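PDB 1OMO: alanine dehydrogenase from Archaeoglobus fulgidus, which catalyses the reversible, NAD-dependent oxidative deamination of L-alanine to pyruvate and ammonium, working as a homodimer. Local coordinates for residues 165-170 and 177-182; 193-196 and 200-203; 226-231 and 251-256; 239-244 and 259-264. All coordinates share one frame; numbering follows the deposited sequence.

Contact 1: 165-170 and 177-182; sequences KFVSYC and ASVQPA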
loop_
_atom_site.group_PDB
_atom_site.type_symbol
_atom_site.label_atom_id
_atom_site.label_comp_id
_atom_site.label_asym_id
_atom_site.label_seq_id
_atom_site.Cartn_x
_atom_site.Cartn_y
_atom_site.Cartn_z
ATOM N N LYS A 165 -28.316 17.086 -18.014
ATOM C CA LYS A 165 -27.658 17.898 -17.016
ATOM C C LYS A 165 -26.272 18.331 -17.521
ATOM O O LYS A 165 -25.905 19.490 -17.401
ATOM C CB LYS A 165 -27.501 17.119 -15.714
ATOM C CG LYS A 165 -26.770 17.912 -14.644
ATOM C CD LYS A 165 -26.568 17.126 -13.356
ATOM C CE LYS A 165 -26.559 18.065 -12.161
ATOM N NZ LYS A 165 -25.944 17.385 -10.999
ATOM N N PHE A 166 -25.501 17.403 -18.084
ATOM C CA PHE A 166 -24.163 17.732 -18.573
ATOM C C PHE A 166 -24.320 18.773 -19.693
ATOM O O PHE A 166 -23.575 19.736 -19.778
ATOM C CB PHE A 166 -23.447 16.429 -19.052
ATOM C CG PHE A 166 -22.097 16.642 -19.736
ATOM C CD1 PHE A 166 -22.024 16.778 -21.123
ATOM C CD2 PHE A 166 -20.904 16.683 -18.997
ATOM C CE1 PHE A 166 -20.798 16.949 -21.772
ATOM C CE2 PHE A 166 -19.661 16.859 -19.642
ATOM C CZ PHE A 166 -19.610 16.990 -21.023
ATOM N N VAL A 167 -25.318 18.585 -20.539
ATOM C CA VAL A 167 -25.540 19.516 -21.629
ATOM C C VAL A 167 -25.872 20.908 -21.098
ATOM O O VAL A 167 -25.383 21.902 -21.601
ATOM C CB VAL A 167 -26.670 19.000 -22.534
ATOM C CG1 VAL A 167 -27.244 20.152 -23.383
ATOM C CG2 VAL A 167 -26.129 17.905 -23.440
ATOM N N SER A 168 -26.696 20.960 -20.065
ATOM C CA SER A 168 -27.090 22.217 -19.438
ATOM C C SER A 168 -25.869 22.894 -18.765
ATOM O O SER A 168 -25.756 24.144 -18.755
ATOM C CB SER A 168 -28.188 21.921 -18.404
ATOM O OG SER A 168 -28.809 23.093 -17.924
ATOM N N TYR A 169 -24.970 22.070 -18.205
ATOM C CA TYR A 169 -23.747 22.551 -17.538
ATOM C C TYR A 169 -22.864 23.269 -18.572
ATOM O O TYR A 169 -22.272 24.317 -18.302
ATOM C CB TYR A 169 -22.982 21.354 -16.929
ATOM C CG TYR A 169 -21.640 21.681 -16.259
ATOM C CD1 TYR A 169 -21.542 21.822 -14.867
ATOM C CD2 TYR A 169 -20.460 21.808 -17.012
ATOM C CE1 TYR A 169 -20.318 22.076 -14.253
ATOM C CE2 TYR A 169 -19.220 22.061 -16.391
ATOM C CZ TYR A 169 -19.161 22.190 -15.013
ATOM O OH TYR A 169 -17.950 22.395 -14.368
ATOM N N CYS A 170 -22.788 22.675 -19.759
ATOM C CA CYS A 170 -22.027 23.231 -20.864
ATOM C C CYS A 170 -22.615 24.576 -21.257
ATOM O O CYS A 170 -21.936 25.599 -21.211
ATOM C CB CYS A 170 -22.087 22.299 -22.081
ATOM S SG CYS A 170 -21.055 20.838 -21.974
ATOM N N ALA A 177 -23.969 22.878 -26.918
ATOM C CA ALA A 177 -24.050 21.447 -26.642
ATOM C C ALA A 177 -25.455 20.837 -26.785
ATOM O O ALA A 177 -26.450 21.529 -26.650
ATOM C CB ALA A 177 -23.491 21.170 -25.224
ATOM N N SER A 178 -25.522 19.534 -27.049
ATOM C CA SER A 178 -26.819 18.890 -27.196
ATOM C C SER A 178 -26.753 17.426 -26.816
ATOM O O SER A 178 -25.697 16.811 -26.886
ATOM C CB SER A 178 -27.318 19.000 -28.645
ATOM O OG SER A 178 -26.753 17.984 -29.482
ATOM N N VAL A 179 -27.891 16.877 -26.417
ATOM C CA VAL A 179 -27.984 15.460 -26.064
ATOM C C VAL A 179 -28.028 14.722 -27.405
ATOM O O VAL A 179 -28.628 15.221 -28.361
ATOM C CB VAL A 179 -29.261 15.175 -25.252
ATOM C CG1 VAL A 179 -29.401 13.668 -25.014
ATOM C CG2 VAL A 179 -29.211 15.926 -23.925
ATOM N N GLN A 180 -27.387 13.560 -27.481
ATOM C CA GLN A 180 -27.307 12.798 -28.727
ATOM C C GLN A 180 -27.156 11.309 -28.475
ATOM O O GLN A 180 -26.543 10.905 -27.507
ATOM C CB GLN A 180 -26.073 13.247 -29.529
ATOM C CG GLN A 180 -26.041 14.726 -29.954
ATOM C CD GLN A 180 -27.043 15.030 -31.037
ATOM O OE1 GLN A 180 -27.383 14.158 -31.813
ATOM N NE2 GLN A 180 -27.500 16.265 -31.109
ATOM N N PRO A 181 -27.655 10.477 -29.388
ATOM C CA PRO A 181 -27.597 9.013 -29.320
ATOM C C PRO A 181 -26.129 8.694 -29.377
ATOM O O PRO A 181 -25.356 9.551 -29.760
ATOM C CB PRO A 181 -28.287 8.560 -30.603
ATOM C CG PRO A 181 -29.097 9.764 -31.027
ATOM C CD PRO A 181 -28.211 10.923 -30.675
ATOM N N ALA A 182 -25.741 7.462 -29.065
ATOM C CA ALA A 182 -24.329 7.100 -29.051
ATOM C C ALA A 182 -23.628 7.185 -30.399
ATOM O O ALA A 182 -22.516 7.685 -30.493
ATOM C CB ALA A 182 -24.149 5.707 -28.456
#

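Contact 2: 193-196 and 200-203; sequences TTTP and PVVK. With NAD (nicotinamide-adenine-dinucleotide), chain D.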
loop_
_atom_site.group_PDB
_atom_site.type_symbol
_atom_site.label_atom_id
_atom_site.label_comp_id
_atom_site.label_asym_id
_atom_site.label_seq_id
_atom_site.Cartn_x
_atom_site.Cartn_y
_atom_site.Cartn_z
ATOM N N THR A 193 -14.704 8.575 -23.698
ATOM C CA THR A 193 -15.573 7.500 -23.202
ATOM C C THR A 193 -15.353 7.376 -21.697
ATOM O O THR A 193 -14.261 7.171 -21.232
ATOM C CB THR A 193 -15.309 6.174 -23.911
ATOM O OG1 THR A 193 -14.021 5.705 -23.559
ATOM C CG2 THR A 193 -15.401 6.361 -25.461
ATOM N N THR A 194 -16.421 7.466 -20.929
ATOM C CA THR A 194 -16.291 7.506 -19.495
ATOM C C THR A 194 -17.214 6.529 -18.746
ATOM O O THR A 194 -17.539 6.722 -17.565
ATOM C CB THR A 194 -16.538 8.992 -19.132
ATOM O OG1 THR A 194 -15.576 9.444 -18.184
ATOM C CG2 THR A 194 -17.874 9.214 -18.663
ATOM N N THR A 195 -17.618 5.456 -19.427
ATOM C CA THR A 195 -18.535 4.492 -18.827
ATOM C C THR A 195 -17.836 3.318 -18.159
ATOM O O THR A 195 -16.669 3.058 -18.410
ATOM C CB THR A 195 -19.511 3.903 -19.883
ATOM O OG1 THR A 195 -18.841 2.891 -20.640
ATOM C CG2 THR A 195 -19.986 4.989 -20.856
ATOM N N PRO A 196 -18.545 2.620 -17.265
ATOM C CA PRO A 196 -17.964 1.459 -16.583
ATOM C C PRO A 196 -18.441 0.199 -17.296
ATOM O O PRO A 196 -18.437 -0.875 -16.735
ATOM C CB PRO A 196 -18.544 1.547 -15.177
ATOM C CG PRO A 196 -19.948 2.099 -15.452
ATOM C CD PRO A 196 -19.686 3.172 -16.507
ATOM N N PRO A 200 -18.575 -3.407 -25.537
ATOM C CA PRO A 200 -18.434 -2.224 -26.397
ATOM C C PRO A 200 -19.618 -1.275 -26.404
ATOM O O PRO A 200 -20.765 -1.688 -26.547
ATOM C CB PRO A 200 -18.167 -2.825 -27.778
ATOM C CG PRO A 200 -17.424 -4.117 -27.432
ATOM C CD PRO A 200 -18.239 -4.645 -26.268
ATOM N N VAL A 201 -19.325 0.003 -26.223
ATOM C CA VAL A 201 -20.346 1.036 -26.254
ATOM C C VAL A 201 -20.157 1.925 -27.497
ATOM O O VAL A 201 -21.006 2.738 -27.837
ATOM C CB VAL A 201 -20.281 1.906 -24.993
ATOM C CG1 VAL A 201 -20.967 3.216 -25.269
ATOM C CG2 VAL A 201 -20.954 1.178 -23.806
ATOM N N VAL A 202 -19.024 1.776 -28.164
ATOM C CA VAL A 202 -18.742 2.568 -29.351
ATOM C C VAL A 202 -18.393 1.612 -30.478
ATOM O O VAL A 202 -17.528 0.747 -30.320
ATOM C CB VAL A 202 -17.546 3.556 -29.121
ATOM C CG1 VAL A 202 -17.153 4.254 -30.435
ATOM C CG2 VAL A 202 -17.938 4.581 -28.101
ATOM N N LYS A 203 -19.065 1.770 -31.609
ATOM C CA LYS A 203 -18.806 0.911 -32.766
ATOM C C LYS A 203 -17.712 1.472 -33.646
ATOM O O LYS A 203 -17.613 2.677 -33.811
ATOM C CB LYS A 203 -20.090 0.728 -33.587
ATOM C CG LYS A 203 -21.048 -0.261 -32.958
ATOM C CD LYS A 203 -22.393 -0.423 -33.706
ATOM C CE LYS A 203 -23.146 -1.629 -33.107
ATOM N NZ LYS A 203 -24.607 -1.768 -33.435
HETATM P PA NAD D . -20.474 7.630 -12.653
HETATM O O1A NAD D . -21.265 6.439 -12.255
HETATM O O2A NAD D . -20.813 8.989 -12.027
HETATM O O5B NAD D . -20.310 7.947 -14.266
HETATM C C5B NAD D . -20.543 6.907 -15.307
HETATM C C4B NAD D . -21.709 7.417 -16.194
HETATM O O4B NAD D . -21.828 6.345 -17.229
HETATM C C3B NAD D . -23.173 7.444 -15.545
HETATM O O3B NAD D . -23.789 8.785 -15.687
HETATM C C2B NAD D . -23.971 6.328 -16.262
HETATM O O2B NAD D . -25.345 6.428 -16.361
HETATM C C1B NAD D . -23.182 6.243 -17.605
HETATM N N9A NAD D . -23.239 4.954 -18.230
HETATM C C8A NAD D . -23.196 3.673 -17.718
HETATM N N7A NAD D . -23.258 2.737 -18.641
HETATM C C5A NAD D . -23.349 3.338 -19.820
HETATM C C6A NAD D . -23.432 2.815 -21.184
HETATM N N6A NAD D . -23.458 1.531 -21.433
HETATM N N1A NAD D . -23.499 3.783 -22.172
HETATM C C2A NAD D . -23.487 5.116 -21.935
HETATM N N3A NAD D . -23.413 5.665 -20.635
HETATM C C4A NAD D . -23.328 4.734 -19.612
HETATM O O3 NAD D . -18.816 7.514 -12.558
HETATM P PN NAD D . -17.512 8.570 -12.826
HETATM O O1N NAD D . -18.062 9.811 -13.480
HETATM O O2N NAD D . -16.664 8.622 -11.571
HETATM O O5D NAD D . -16.738 7.646 -14.004
HETATM C C5D NAD D . -16.737 6.141 -13.549
HETATM C C4D NAD D . -15.895 5.281 -14.434
HETATM O O4D NAD D . -14.492 5.901 -14.468
HETATM C C3D NAD D . -15.659 3.824 -13.923
HETATM O O3D NAD D . -15.351 2.914 -14.996
HETATM C C2D NAD D . -14.482 4.057 -12.970
HETATM O O2D NAD D . -13.957 2.902 -12.403
HETATM C C1D NAD D . -13.520 4.931 -13.905
HETATM N N1N NAD D . -12.502 5.859 -13.301
HETATM C C2N NAD D . -11.173 5.678 -13.884
HETATM C C3N NAD D . -10.218 6.678 -13.476
HETATM C C7N NAD D . -8.725 6.457 -14.128
HETATM O O7N NAD D . -7.731 6.946 -13.517
HETATM N N7N NAD D . -8.631 5.770 -15.311
HETATM C C4N NAD D . -10.456 7.775 -12.614
HETATM C C5N NAD D . -11.821 7.831 -12.115
HETATM C C6N NAD D . -12.814 6.899 -12.456
#

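Contact 3: 226-231 and 251-256; sequences LDVEIL and NVAVSK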
loop_
_atom_site.group_PDB
_atom_site.type_symbol
_atom_site.label_atom_id
_atom_site.label_comp_id
_atom_site.label_asym_id
_atom_site.label_seq_id
_atom_site.Cartn_x
_atom_site.Cartn_y
_atom_site.Cartn_z
ATOM N N LEU A 226 -14.583 0.004 -25.973
ATOM C CA LEU A 226 -14.413 0.131 -27.404
ATOM C C LEU A 226 -14.431 -1.137 -28.197
ATOM O O LEU A 226 -13.860 -2.141 -27.785
ATOM C CB LEU A 226 -13.094 0.857 -27.699
ATOM C CG LEU A 226 -13.096 2.384 -27.892
ATOM C CD1 LEU A 226 -13.982 3.064 -26.898
ATOM C CD2 LEU A 226 -11.680 2.907 -27.810
ATOM N N ASP A 227 -15.116 -1.051 -29.339
ATOM C CA ASP A 227 -15.194 -2.114 -30.332
ATOM C C ASP A 227 -13.724 -2.400 -30.509
ATOM O O ASP A 227 -12.961 -1.487 -30.744
ATOM C CB ASP A 227 -15.739 -1.548 -31.674
ATOM C CG ASP A 227 -15.913 -2.623 -32.779
ATOM O OD1 ASP A 227 -15.272 -3.689 -32.723
ATOM O OD2 ASP A 227 -16.692 -2.389 -33.728
ATOM N N VAL A 228 -13.318 -3.652 -30.411
ATOM C CA VAL A 228 -11.916 -3.976 -30.582
ATOM C C VAL A 228 -11.391 -3.560 -31.968
ATOM O O VAL A 228 -10.201 -3.273 -32.121
ATOM C CB VAL A 228 -11.692 -5.469 -30.330
ATOM C CG1 VAL A 228 -10.313 -5.853 -30.704
ATOM C CG2 VAL A 228 -11.881 -5.768 -28.844
ATOM N N GLU A 229 -12.257 -3.496 -32.982
ATOM C CA GLU A 229 -11.791 -3.108 -34.321
ATOM C C GLU A 229 -11.236 -1.677 -34.331
ATOM O O GLU A 229 -10.489 -1.307 -35.235
ATOM C CB GLU A 229 -12.927 -3.215 -35.359
ATOM C CG GLU A 229 -13.365 -4.653 -35.736
ATOM C CD GLU A 229 -12.289 -5.451 -36.489
ATOM O OE1 GLU A 229 -11.605 -4.866 -37.348
ATOM O OE2 GLU A 229 -12.142 -6.672 -36.247
ATOM N N ILE A 230 -11.632 -0.862 -33.353
ATOM C CA ILE A 230 -11.121 0.506 -33.263
ATOM C C ILE A 230 -9.666 0.394 -32.820
ATOM O O ILE A 230 -8.807 1.095 -33.331
ATOM C CB ILE A 230 -11.889 1.351 -32.190
ATOM C CG1 ILE A 230 -13.364 1.456 -32.563
ATOM C CG2 ILE A 230 -11.299 2.736 -32.063
ATOM C CD1 ILE A 230 -14.241 2.113 -31.473
ATOM N N LEU A 231 -9.391 -0.508 -31.880
ATOM C CA LEU A 231 -8.037 -0.697 -31.364
ATOM C C LEU A 231 -7.060 -1.101 -32.459
ATOM O O LEU A 231 -5.956 -0.546 -32.555
ATOM C CB LEU A 231 -8.022 -1.738 -30.227
ATOM C CG LEU A 231 -8.788 -1.399 -28.939
ATOM C CD1 LEU A 231 -8.579 -2.519 -27.873
ATOM C CD2 LEU A 231 -8.309 -0.053 -28.416
ATOM N N ASN A 251 -7.419 -4.123 -21.965
ATOM C CA ASN A 251 -7.252 -5.427 -21.278
ATOM C C ASN A 251 -7.906 -6.663 -21.917
ATOM O O ASN A 251 -7.228 -7.672 -22.109
ATOM C CB ASN A 251 -7.580 -5.300 -19.761
ATOM C CG ASN A 251 -9.055 -5.432 -19.434
ATOM O OD1 ASN A 251 -9.577 -6.543 -19.233
ATOM N ND2 ASN A 251 -9.738 -4.294 -19.339
ATOM N N VAL A 252 -9.180 -6.571 -22.293
ATOM C CA VAL A 252 -9.914 -7.689 -22.927
ATOM C C VAL A 252 -9.255 -8.091 -24.251
ATOM O O VAL A 252 -9.015 -9.277 -24.523
ATOM C CB VAL A 252 -11.433 -7.300 -23.176
ATOM C CG1 VAL A 252 -12.209 -8.454 -23.838
ATOM C CG2 VAL A 252 -12.093 -6.959 -21.856
ATOM N N ALA A 253 -8.918 -7.094 -25.065
ATOM C CA ALA A 253 -8.283 -7.347 -26.339
ATOM C C ALA A 253 -6.975 -8.086 -26.187
ATOM O O ALA A 253 -6.721 -9.062 -26.905
ATOM C CB ALA A 253 -8.051 -6.047 -27.070
ATOM N N VAL A 254 -6.134 -7.621 -25.266
ATOM C CA VAL A 254 -4.831 -8.255 -25.034
ATOM C C VAL A 254 -5.036 -9.668 -24.490
ATOM O O VAL A 254 -4.412 -10.619 -24.952
ATOM C CB VAL A 254 -3.964 -7.411 -24.037
ATOM C CG1 VAL A 254 -2.808 -8.231 -23.511
ATOM C CG2 VAL A 254 -3.440 -6.143 -24.733
ATOM N N SER A 255 -5.926 -9.796 -23.515
ATOM C CA SER A 255 -6.224 -11.094 -22.919
ATOM C C SER A 255 -6.787 -12.120 -23.907
ATOM O O SER A 255 -6.480 -13.304 -23.813
ATOM C CB SER A 255 -7.213 -10.926 -21.768
ATOM O OG SER A 255 -6.581 -10.366 -20.636
ATOM N N LYS A 256 -7.629 -11.679 -24.836
ATOM C CA LYS A 256 -8.208 -12.598 -25.800
ATOM C C LYS A 256 -7.316 -12.736 -27.027
ATOM O O LYS A 256 -7.655 -13.417 -28.000
ATOM C CB LYS A 256 -9.614 -12.153 -26.185
ATOM C CG LYS A 256 -10.609 -12.266 -25.041
ATOM C CD LYS A 256 -12.032 -12.391 -25.582
ATOM C CE LYS A 256 -13.079 -11.923 -24.601
ATOM N NZ LYS A 256 -14.057 -11.031 -25.291
#

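Contact 4: 239-244 and 259-264; sequences DDLEQA and IGVEDV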
loop_
_atom_site.group_PDB
_atom_site.type_symbol
_atom_site.label_atom_id
_atom_site.label_comp_id
_atom_site.label_asym_id
_atom_site.label_seq_id
_atom_site.Cartn_x
_atom_site.Cartn_y
_atom_site.Cartn_z
ATOM N N ASP A 239 -1.254 4.762 -20.436
ATOM C CA ASP A 239 -0.930 5.361 -19.168
ATOM C C ASP A 239 0.349 4.726 -18.642
ATOM O O ASP A 239 1.359 5.358 -18.358
ATOM C CB ASP A 239 -2.018 4.950 -18.184
ATOM C CG ASP A 239 -2.506 6.078 -17.465
ATOM O OD1 ASP A 239 -3.404 5.922 -16.638
ATOM O OD2 ASP A 239 -1.962 7.164 -17.760
ATOM N N ASP A 240 0.222 3.430 -18.457
ATOM C CA ASP A 240 1.252 2.607 -17.917
ATOM C C ASP A 240 0.997 1.337 -18.645
ATOM O O ASP A 240 -0.119 0.826 -18.636
ATOM C CB ASP A 240 0.993 2.418 -16.435
ATOM C CG ASP A 240 1.925 1.428 -15.823
ATOM O OD1 ASP A 240 2.980 1.855 -15.328
ATOM O OD2 ASP A 240 1.626 0.212 -15.862
ATOM N N LEU A 241 2.005 0.822 -19.306
ATOM C CA LEU A 241 1.799 -0.387 -20.060
ATOM C C LEU A 241 1.182 -1.529 -19.244
ATOM O O LEU A 241 0.150 -2.092 -19.642
ATOM C CB LEU A 241 3.110 -0.841 -20.699
ATOM C CG LEU A 241 2.956 -2.128 -21.507
ATOM C CD1 LEU A 241 1.843 -1.983 -22.545
ATOM C CD2 LEU A 241 4.301 -2.465 -22.169
ATOM N N GLU A 242 1.775 -1.871 -18.104
ATOM C CA GLU A 242 1.243 -2.989 -17.333
ATOM C C GLU A 242 -0.160 -2.797 -16.748
ATOM O O GLU A 242 -0.949 -3.741 -16.705
ATOM C CB GLU A 242 2.234 -3.405 -16.253
ATOM C CG GLU A 242 2.356 -4.942 -16.145
ATOM C CD GLU A 242 2.861 -5.646 -17.426
ATOM O OE1 GLU A 242 2.629 -6.871 -17.547
ATOM O OE2 GLU A 242 3.486 -4.999 -18.302
ATOM N N GLN A 243 -0.491 -1.582 -16.320
ATOM C CA GLN A 243 -1.831 -1.348 -15.791
ATOM C C GLN A 243 -2.879 -1.375 -16.917
ATOM O O GLN A 243 -4.041 -1.736 -16.682
ATOM C CB GLN A 243 -1.909 -0.008 -15.063
ATOM C CG GLN A 243 -0.907 0.137 -13.929
ATOM C CD GLN A 243 -1.168 1.365 -13.086
ATOM O OE1 GLN A 243 -0.487 1.576 -12.113
ATOM N NE2 GLN A 243 -2.172 2.178 -13.454
ATOM N N ALA A 244 -2.487 -0.996 -18.128
ATOM C CA ALA A 244 -3.443 -1.005 -19.235
ATOM C C ALA A 244 -3.750 -2.472 -19.544
ATOM O O ALA A 244 -4.931 -2.856 -19.619
ATOM C CB ALA A 244 -2.870 -0.285 -20.466
ATOM N N ILE A 259 -5.014 -7.996 -29.942
ATOM C CA ILE A 259 -3.855 -7.163 -30.207
ATOM C C ILE A 259 -2.720 -7.549 -29.271
ATOM O O ILE A 259 -2.938 -8.136 -28.203
ATOM C CB ILE A 259 -4.152 -5.665 -30.028
ATOM C CG1 ILE A 259 -4.759 -5.426 -28.652
ATOM C CG2 ILE A 259 -5.028 -5.171 -31.148
ATOM C CD1 ILE A 259 -4.749 -3.993 -28.265
ATOM N N GLY A 260 -1.499 -7.235 -29.675
ATOM C CA GLY A 260 -0.360 -7.556 -28.844
ATOM C C GLY A 260 0.285 -6.296 -28.311
ATOM O O GLY A 260 -0.309 -5.216 -28.346
ATOM N N VAL A 261 1.514 -6.429 -27.819
ATOM C CA VAL A 261 2.218 -5.276 -27.277
ATOM C C VAL A 261 2.825 -4.422 -28.372
ATOM O O VAL A 261 3.145 -3.259 -28.153
ATOM C CB VAL A 261 3.337 -5.670 -26.311
ATOM C CG1 VAL A 261 3.859 -4.406 -25.630
ATOM C CG2 VAL A 261 2.824 -6.670 -25.275
ATOM N N GLU A 262 3.015 -4.993 -29.546
ATOM C CA GLU A 262 3.547 -4.179 -30.605
ATOM C C GLU A 262 2.429 -3.235 -31.017
ATOM O O GLU A 262 2.665 -2.168 -31.594
ATOM C CB GLU A 262 4.014 -5.045 -31.762
ATOM C CG GLU A 262 5.533 -5.217 -31.722
ATOM C CD GLU A 262 6.067 -5.924 -32.945
ATOM O OE1 GLU A 262 5.767 -7.123 -33.067
ATOM O OE2 GLU A 262 6.771 -5.293 -33.778
ATOM N N ASP A 263 1.206 -3.607 -30.669
ATOM C CA ASP A 263 0.080 -2.778 -31.003
ATOM C C ASP A 263 -0.014 -1.544 -30.109
ATOM O O ASP A 263 -0.867 -0.673 -30.323
ATOM C CB ASP A 263 -1.205 -3.599 -30.932
ATOM C CG ASP A 263 -1.234 -4.714 -31.969
ATOM O OD1 ASP A 263 -0.984 -5.883 -31.611
ATOM O OD2 ASP A 263 -1.491 -4.408 -33.157
ATOM N N VAL A 264 0.835 -1.458 -29.101
ATOM C CA VAL A 264 0.798 -0.275 -28.255
ATOM C C VAL A 264 1.951 0.580 -28.737
ATOM O O VAL A 264 3.103 0.137 -28.771
ATOM C CB VAL A 264 0.976 -0.592 -26.752
ATOM C CG1 VAL A 264 1.097 0.700 -25.973
ATOM C CG2 VAL A 264 -0.217 -1.356 -26.235
#

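Contact 1: 165-170 and 177-182
The peptide group between Ser178 and Val179 offers one face to Val167, whose CG2 sits almost directly above it, 3.5 Å from Ser178 C. At its edges this stretch of backbone is engaged differently, since Ser178 makes main-chain hydrogen bonds with Val153 and Ala155 of the neighbouring strand. The arrangement illustrates the beta-alpha-beta crossover of a Rossmann domain: strand 152-156, helix 160-172 and strand 177-179 follow in sequence, and here the helix is packed against the last of them. Helix and strand segments run antiparallel, at 170°, with their axes 7.4 Å apart.

Val167 carries most of the contact by straddling the backbone. With CG1 anti to the backbone N (chi1 161°), its two methyls are splayed along the strand: CG1 approaches the carbonyl of Ala177, 3.6 Å from Ala177 O, while CG2 takes the following peptide. One helical turn later Cys170 meets the start of the strand, and Ala177 N is hydrogen-bonded to Glu171, just beyond the helical segment. The neighbouring Phe166 turns its ring away from this interface, meeting Phe130 of strand 127-131 and packing edge-to-face with Tyr138 of helix 135-147. Aliphatic contacts close both ends: the Cys170 CB methylene lies 3.6 Å from the Ala177 CB methyl, and Val167 CG2 lies 3.7 Å from Val179 CG2.

Contact 2: 193-196 and 200-203
Thr195 and Val201 meet beside the adenine of NAD: Thr195 lies over one face of the base, while the Val201 methyls stand at its N6A/N1A edge, displaced to the same side. Thr195 CG2 is 3.5 Å from N3A of NAD, and its CB sits above the bond shared by the two rings. Val201 reaches the amino end, where its CG2 is 3.5 Å from N6A of NAD. Pro196 continues the apolar surface on the same side, at the C8A edge, with CD 3.7 Å from C8A of NAD, and its CA also reaches the nicotinamide ribose, 3.4 Å from O3D. The contacts these residues make with the adenine are apolar, while Gln136, Asp157, Arg159 and others hydrogen-bond polar parts of the dinucleotide.

Behind this first shell, the threonine and valine touch loosely, Thr195 OG1 standing 4.2 Å from Val201 CG2. A chi1 of 79° places that hydroxyl between the backbone N and the carbonyl carbon, so that CG2 is left to face the base; OG1 itself has a weak hydrogen bond with Ser197 N. Glu225, a ligand of the bound sodium ion, accepts from Thr195 N and so ties down the loop from farther out. Deeper still, Thr193 CG2 and Val202 CG2 pack at 4.1 Å.

The two segments belong to the loop that leaves strand 190-193 and leads to strand 212-215. Ile131 of strand 127-131 wedges against Thr193, Thr195, Val201 and Val202, and Thr194 rests on helix 135-147.

Contact 3: 226-231 and 251-256
Ala253 points its single methyl at helix 228-232, where Val228 and Leu231, one turn apart, converge on it. Leu231 comes closer: its CD1 is 3.7 Å from Ala253 CB. The leucine reaches this far because its chain is extended at the second torsion, with CD1 anti to CA (chi2 -176°). Val228 touches the same methyl more lightly, Val228 CG2 standing 4.2 Å from Ala253 CB. Because Ala253 has only a methyl, the backbones can come close, with the CA atoms of Val228 and Ala253 6.5 Å apart.

The short helix bearing these residues is capped by Asp227, whose OD1 accepts from Glu229 N at 3.0 Å in a fairly straight bond (166°). The amide approaches from above the carboxylate plane, 55° out of it. The other carboxylate oxygen of Asp227 takes a hydrogen bond from Ala204 N, tying the cap to the loop between strands 190-193 and 212-215.

Around this helix pair, Ile259 packs on Ala253 and Val258 on Val228. Asn251 is fixed by hydrogen bonds to Gly222, Lys223 and Gly248, anchoring the start of helix 251-255. On the sheet side, Leu231 and Ile230 lie against Ile287 of strand 285-289, and Ile230 also reaches Ile213 of strand 212-215.

Contact 4: 239-244 and 259-264
Leu241 holds CG anti to its own backbone N (chi1 180°) and turns its fork at the second torsion (chi2 54°) so that the two methyls reach different valines of the 259-264 segment. CD2 goes to Val261, with Leu241 CD2 and Val261 CG1 4.0 Å apart. The two side chains cross at about a right angle, with CD2 and CG1 the nearest pair. CD1 goes to Val264, more distantly, at 4.3 Å from Val264 CG2.

Local bonds set both partners in place. Asp240 caps helix 241-247, its OD2 accepting from Gln243 N at 2.8 Å through the anti lone pair, which fixes the first turn that carries Leu241. On the other side, a type I beta turn brings Val261 and Val264 together, closed by a backbone bond of 3.1 Å from Val264 N to Val261 O. Val261 lies at the surface, whereas Val264 also packs on Val238 of strand 234-238. Asp239 and Gln243 are hydrogen-bonded to Thr291 and Gly292.

The arrangement is characteristic of a crossover connection in a Rossmann-type sheet: the chain leaves strand 234-238, passes through helices 241-247 and 251-255, and turns back at this contact into strand 264-267, the parallel neighbour of 234-238.

In the fold
All four contacts lie in the NAD-binding domain, yet their burial differs. Contacts 2 and 3 are buried, contact 1 is partly so, and contact 4 lies at the surface. Contacts 1 and 4 belong to crossovers ending in the two outermost strands of the parallel sheet, with centres 32 Å apart. Contact 2, between them, is the one that handles the cofactor. It touches contact 3, where Val202 O is probably hydrogen-bonded to Asp227 N. Contacts 3 and 4 interleave along the chain and share an apolar seam through Ile259. Methyl packing recurs throughout, but contact 1 sets much of it against backbone, contact 2 also uses it on adenine, and contacts 3 and 4 keep it among aliphatic side chains.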